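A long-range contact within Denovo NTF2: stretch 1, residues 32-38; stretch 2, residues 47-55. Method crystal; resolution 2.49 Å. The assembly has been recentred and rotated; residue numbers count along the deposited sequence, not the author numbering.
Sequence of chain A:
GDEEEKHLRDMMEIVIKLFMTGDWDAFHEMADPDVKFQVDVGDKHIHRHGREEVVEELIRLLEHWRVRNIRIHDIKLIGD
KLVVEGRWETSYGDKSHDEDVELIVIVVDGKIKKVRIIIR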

# COMPACT_ATOMS: atom_id res chain seq x y z
N ASP A 32 -7.53 -14.59 7.96
CA ASP A 32 -8.43 -15.73 7.93
C ASP A 32 -8.29 -16.52 9.23
O ASP A 32 -7.20 -16.60 9.80
CB ASP A 32 -8.10 -16.62 6.73
CG ASP A 32 -9.04 -17.81 6.59
OD1 ASP A 32 -8.95 -18.75 7.41
OD2 ASP A 32 -9.86 -17.81 5.65
N PRO A 33 -9.39 -17.08 9.74
CA PRO A 33 -9.29 -17.91 10.95
C PRO A 33 -8.26 -19.03 10.85
O PRO A 33 -7.68 -19.42 11.87
CB PRO A 33 -10.71 -18.47 11.10
CG PRO A 33 -11.58 -17.45 10.45
CD PRO A 33 -10.78 -16.89 9.30
N ASP A 34 -8.02 -19.54 9.65
CA ASP A 34 -7.03 -20.59 9.41
C ASP A 34 -5.83 -20.04 8.65
O ASP A 34 -5.28 -20.71 7.76
CB ASP A 34 -7.66 -21.75 8.65
CG ASP A 34 -8.82 -22.37 9.39
OD1 ASP A 34 -8.72 -22.55 10.62
OD2 ASP A 34 -9.84 -22.69 8.75
N VAL A 35 -5.40 -18.83 8.99
CA VAL A 35 -4.26 -18.22 8.31
C VAL A 35 -2.99 -19.00 8.63
O VAL A 35 -2.79 -19.46 9.76
CB VAL A 35 -4.13 -16.74 8.72
CG1 VAL A 35 -3.97 -16.60 10.23
CG2 VAL A 35 -2.97 -16.07 7.99
N LYS A 36 -2.14 -19.17 7.62
CA LYS A 36 -0.84 -19.81 7.79
C LYS A 36 0.26 -18.76 7.80
O LYS A 36 0.17 -17.73 7.14
CB LYS A 36 -0.58 -20.83 6.68
CG LYS A 36 -1.32 -22.14 6.85
CD LYS A 36 -0.85 -23.16 5.83
CE LYS A 36 -1.42 -24.53 6.14
NZ LYS A 36 -1.03 -24.98 7.51
N PHE A 37 1.32 -19.05 8.55
CA PHE A 37 2.44 -18.13 8.72
C PHE A 37 3.72 -18.93 8.80
O PHE A 37 3.85 -19.81 9.66
CB PHE A 37 2.26 -17.29 9.99
CG PHE A 37 3.26 -16.18 10.14
CD1 PHE A 37 3.81 -15.56 9.02
CD2 PHE A 37 3.67 -15.76 11.40
CE1 PHE A 37 4.73 -14.55 9.16
CE2 PHE A 37 4.59 -14.75 11.54
CZ PHE A 37 5.12 -14.14 10.42
N GLN A 38 4.66 -18.65 7.90
CA GLN A 38 5.98 -19.27 7.95
C GLN A 38 7.04 -18.19 7.87
O GLN A 38 7.00 -17.33 6.98
CB GLN A 38 6.16 -20.30 6.83
CG GLN A 38 5.71 -19.87 5.46
CD GLN A 38 6.00 -20.93 4.41
OE1 GLN A 38 5.16 -21.23 3.56
NE2 GLN A 38 7.20 -21.50 4.46
N HIS A 47 6.73 -22.31 11.58
CA HIS A 47 5.44 -22.52 10.93
C HIS A 47 4.34 -22.45 11.98
O HIS A 47 4.38 -23.20 12.96
CB HIS A 47 5.40 -23.88 10.21
CG HIS A 47 6.29 -23.95 9.01
ND1 HIS A 47 5.82 -23.85 7.72
CD2 HIS A 47 7.63 -24.13 8.90
CE1 HIS A 47 6.83 -23.95 6.87
NE2 HIS A 47 7.94 -24.12 7.56
N ARG A 48 3.38 -21.56 11.78
CA ARG A 48 2.25 -21.42 12.68
C ARG A 48 0.95 -21.51 11.89
O ARG A 48 0.91 -21.20 10.70
CB ARG A 48 2.29 -20.08 13.45
CG ARG A 48 3.68 -19.64 13.87
CD ARG A 48 4.33 -20.62 14.84
NE ARG A 48 3.96 -20.38 16.23
CZ ARG A 48 4.63 -20.87 17.27
NH1 ARG A 48 5.71 -21.61 17.07
NH2 ARG A 48 4.23 -20.60 18.50
N HIS A 49 -0.11 -21.94 12.57
CA HIS A 49 -1.43 -22.05 11.97
C HIS A 49 -2.48 -21.59 12.97
O HIS A 49 -2.34 -21.78 14.18
CB HIS A 49 -1.73 -23.49 11.53
CG HIS A 49 -3.02 -23.62 10.77
ND1 HIS A 49 -3.07 -23.62 9.39
CD2 HIS A 49 -4.29 -23.76 11.20
CE1 HIS A 49 -4.33 -23.75 9.00
NE2 HIS A 49 -5.09 -23.84 10.08
N GLY A 50 -3.55 -20.98 12.44
CA GLY A 50 -4.59 -20.42 13.28
C GLY A 50 -4.39 -18.94 13.51
O GLY A 50 -3.24 -18.48 13.61
N ARG A 51 -5.48 -18.16 13.60
CA ARG A 51 -5.34 -16.71 13.68
C ARG A 51 -4.60 -16.29 14.95
O ARG A 51 -3.80 -15.35 14.93
CB ARG A 51 -6.71 -16.04 13.62
CG ARG A 51 -6.65 -14.55 13.30
CD ARG A 51 -7.93 -13.84 13.71
NE ARG A 51 -9.12 -14.40 13.08
CZ ARG A 51 -10.30 -13.78 13.02
NH1 ARG A 51 -10.43 -12.57 13.54
NH2 ARG A 51 -11.34 -14.37 12.43
N GLU A 52 -4.86 -16.98 16.07
CA GLU A 52 -4.25 -16.58 17.34
C GLU A 52 -2.78 -16.96 17.40
O GLU A 52 -1.96 -16.19 17.92
CB GLU A 52 -5.02 -17.20 18.51
CG GLU A 52 -6.50 -16.82 18.55
CD GLU A 52 -6.72 -15.32 18.64
OE1 GLU A 52 -5.85 -14.62 19.20
OE2 GLU A 52 -7.76 -14.84 18.15
N GLU A 53 -2.42 -18.14 16.89
CA GLU A 53 -1.01 -18.53 16.85
C GLU A 53 -0.21 -17.61 15.94
O GLU A 53 0.94 -17.27 16.24
CB GLU A 53 -0.88 -19.98 16.39
CG GLU A 53 -1.16 -21.02 17.46
CD GLU A 53 0.06 -21.37 18.29
OE1 GLU A 53 0.78 -20.44 18.71
OE2 GLU A 53 0.32 -22.57 18.50
N VAL A 54 -0.80 -17.20 14.82
CA VAL A 54 -0.09 -16.38 13.85
C VAL A 54 0.12 -14.97 14.39
O VAL A 54 1.22 -14.41 14.32
CB VAL A 54 -0.83 -16.36 12.51
CG1 VAL A 54 -0.28 -15.28 11.60
CG2 VAL A 54 -0.74 -17.73 11.84
N VAL A 55 -0.94 -14.37 14.95
CA VAL A 55 -0.85 -12.99 15.43
C VAL A 55 0.19 -12.88 16.55
O VAL A 55 1.00 -11.96 16.57
CB VAL A 55 -2.23 -12.49 15.88
CG1 VAL A 55 -2.10 -11.21 16.69
CG2 VAL A 55 -3.12 -12.26 14.67

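The strands run antiparallel, Lys 36 to Gln 38 pairing with His 49 to His 47. Phe 37 and Arg 48 form the hydrogen-bonded pair: Arg 48 N donates to Phe 37 O (2.8 Å) and Phe 37 N to Arg 48 O (3.1 Å). Past His 49, Gly 50 N donates to Val 35 O at 3.2 Å, and Arg 51 N weakly to Pro 33 O at 3.1 Å. Gly 50 occupies the N-cap position at phi 96°, psi 145°, where a CB would jam against the preceding carbonyl; glycine avoids this.

Strand alternation puts Lys 36, Gln 38, His 47 and His 49 on one face. Lys 36, m at chi1 and then extended through two t torsions, turns m at chi4, and its NZ donates to His 49 ND1 (3.1 Å), a ring-nitrogen acceptor suited to an ammonium. The t rotamer of His 49 also brings its NE2 within 3.6 Å of Asp 34 CB. His 47, m, lays its ring face against Gln 38 CB, 4.0 Å from the ring centroid.

On the other face, Phe 37, t at chi1, is buried. Val 54 points toward the first stretch, and its CG2 meets Phe 37 CB at 3.6 Å and Val 35 CG1 at 3.8 Å, one branch serving both apolar neighbours. The end of Arg 48, m through chi3, leads away, its NH2 forming a salt bridge with Glu 53 OE1 (3.5 Å) whose hydrogen bond is weak.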